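Local atomic coordinates of glycoside hydrolase family 31 (Trueperella pyogenes, PDB entry 5I0E), a protein that probably hydrolyses or transfers alpha-glucosidic linkages of glucose-containing saccharides. Residues G296-G301 and M585-Y590. Sequence-based numbering, arbitrary orientation.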
loop_
_atom_site.group_PDB
_atom_site.type_symbol
_atom_site.label_atom_id
_atom_site.label_comp_id
_atom_site.label_asym_id
_atom_site.label_seq_id
_atom_site.Cartn_x
_atom_site.Cartn_y
_atom_site.Cartn_z
ATOM N N GLY A 296 5.340 3.757 21.561
ATOM C CA GLY A 296 6.715 4.242 21.712
ATOM C C GLY A 296 7.424 4.419 20.366
ATOM O O GLY A 296 6.835 4.174 19.297
ATOM N N LEU A 297 8.683 4.864 20.421
ATOM C CA LEU A 297 9.496 5.042 19.216
ATOM C C LEU A 297 9.904 3.660 18.667
ATOM O O LEU A 297 10.320 2.791 19.427
ATOM C CB LEU A 297 10.725 5.912 19.497
ATOM C CG LEU A 297 11.717 6.069 18.341
ATOM C CD1 LEU A 297 11.068 6.764 17.166
ATOM C CD2 LEU A 297 12.944 6.828 18.804
ATOM N N TRP A 298 9.719 3.475 17.366
ATOM C CA TRP A 298 10.157 2.292 16.633
ATOM C C TRP A 298 11.492 2.601 15.935
ATOM O O TRP A 298 11.583 3.545 15.167
ATOM C CB TRP A 298 9.155 1.898 15.568
ATOM C CG TRP A 298 7.855 1.336 15.978
ATOM C CD1 TRP A 298 7.023 1.805 16.943
ATOM C CD2 TRP A 298 7.190 0.242 15.375
ATOM N NE1 TRP A 298 5.891 1.056 17.006
ATOM C CE2 TRP A 298 5.963 0.075 16.058
ATOM C CE3 TRP A 298 7.521 -0.642 14.339
ATOM C CZ2 TRP A 298 5.052 -0.946 15.742
ATOM C CZ3 TRP A 298 6.624 -1.649 14.012
ATOM C CH2 TRP A 298 5.394 -1.795 14.717
ATOM N N ALA A 299 12.513 1.792 16.249
ATOM C CA ALA A 299 13.830 1.879 15.635
ATOM C C ALA A 299 13.951 0.812 14.551
ATOM O O ALA A 299 13.524 -0.329 14.727
ATOM C CB ALA A 299 14.924 1.712 16.685
ATOM N N SER A 300 14.524 1.203 13.425
ATOM C CA SER A 300 14.697 0.309 12.284
ATOM C C SER A 300 15.863 0.796 11.401
ATOM O O SER A 300 16.145 1.991 11.301
ATOM C CB SER A 300 13.404 0.233 11.461
ATOM O OG SER A 300 13.510 -0.750 10.425
ATOM N N GLY A 301 16.543 -0.158 10.793
ATOM C CA GLY A 301 17.539 0.123 9.774
ATOM C C GLY A 301 17.917 -1.152 9.051
ATOM O O GLY A 301 18.308 -2.149 9.703
ATOM N N MET A 585 2.012 11.616 15.465
ATOM C CA MET A 585 1.329 10.723 14.532
ATOM C C MET A 585 1.145 9.378 15.192
ATOM O O MET A 585 1.819 9.099 16.182
ATOM C CB MET A 585 2.108 10.636 13.222
ATOM C CG MET A 585 1.976 11.940 12.452
ATOM S SD MET A 585 2.999 12.042 11.002
ATOM C CE MET A 585 2.920 13.801 10.611
ATOM N N PRO A 586 0.228 8.539 14.668
ATOM C CA PRO A 586 -0.123 7.312 15.405
ATOM C C PRO A 586 1.057 6.368 15.663
ATOM O O PRO A 586 1.241 5.959 16.789
ATOM C CB PRO A 586 -1.185 6.661 14.517
ATOM C CG PRO A 586 -1.751 7.795 13.726
ATOM C CD PRO A 586 -0.580 8.681 13.442
ATOM N N ILE A 587 1.859 6.075 14.634
ATOM C CA ILE A 587 3.080 5.274 14.787
ATOM C C ILE A 587 4.292 6.093 14.390
ATOM O O ILE A 587 4.359 6.587 13.270
ATOM C CB ILE A 587 3.086 4.002 13.905
ATOM C CG1 ILE A 587 1.787 3.233 14.038
ATOM C CG2 ILE A 587 4.295 3.131 14.234
ATOM C CD1 ILE A 587 1.558 2.672 15.420
ATOM N N MET A 588 5.262 6.159 15.301
ATOM C CA MET A 588 6.478 6.948 15.163
ATOM C C MET A 588 7.650 5.978 14.947
ATOM O O MET A 588 7.919 5.151 15.832
ATOM C CB MET A 588 6.671 7.761 16.454
ATOM C CG MET A 588 7.844 8.740 16.479
ATOM S SD MET A 588 8.169 9.422 18.145
ATOM C CE MET A 588 9.350 10.697 17.721
ATOM N N GLN A 589 8.296 6.044 13.768
ATOM C CA GLN A 589 9.539 5.296 13.503
ATOM C C GLN A 589 10.444 5.905 12.489
ATOM O O GLN A 589 10.009 6.630 11.636
ATOM C CB GLN A 589 9.356 3.790 13.134
ATOM C CG GLN A 589 8.512 3.318 11.989
ATOM C CD GLN A 589 9.269 2.901 10.713
ATOM O OE1 GLN A 589 9.799 1.769 10.566
ATOM N NE2 GLN A 589 9.217 3.789 9.739
ATOM N N TYR A 590 11.716 5.566 12.631
ATOM C CA TYR A 590 12.752 5.889 11.684
ATOM C C TYR A 590 13.234 4.578 11.073
ATOM O O TYR A 590 13.232 3.546 11.726
ATOM C CB TYR A 590 13.903 6.659 12.369
ATOM C CG TYR A 590 14.800 5.886 13.349
ATOM C CD1 TYR A 590 15.833 5.073 12.892
ATOM C CD2 TYR A 590 14.654 6.029 14.735
ATOM C CE1 TYR A 590 16.687 4.410 13.775
ATOM C CE2 TYR A 590 15.488 5.374 15.626
ATOM C CZ TYR A 590 16.505 4.555 15.151
ATOM O OH TYR A 590 17.353 3.894 16.024
HETATM O O HOH W 1 4.585 4.722 17.952
HETATM O O HOH W 2 10.698 -0.884 10.053
#
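Gly296 and Met588 are joined through a water that donates to Gly296 O and accepts from Met588 N, at the start of the parallel pairing that closes the (beta/alpha)8 barrel: the first strand, 297-300, lies beside the last, 587-590. Leu297 sets CD1 against Met588 CG at 3.8 Å, on the side covered by helices 307-320 and 572-583. Trp298 carries the register, its N donating to Met588 O (2.9 Å) and its O accepting from Tyr590 N (3.2 Å). Its indole turns to the barrel interior, where Ile587 CG2 sits over one face, 3.9 Å from the five-membered ring centroid, while NE1 bonds to Ile294 O. Trp298 pairs with Gln589, their CA atoms 4.4 Å apart. Ala299 lies under the Tyr590 ring, its CA 4.0 Å from the centroid; with Tyr590 CG placed between its own backbone N and carbonyl carbon (chi1 70°), the ring lies back over the neighbouring strand, and Tyr590 OH is hydrogen-bonded to His317 NE2. Ser300, whose side chain is about 7 Å from a bound glucose, lies near the amide end of Gln589, whose NE2 is held by Asp561 and the carbonyl of Trp560. A second water links them, 2.8 Å from Ser300 OG and donating to Gln589 OE1.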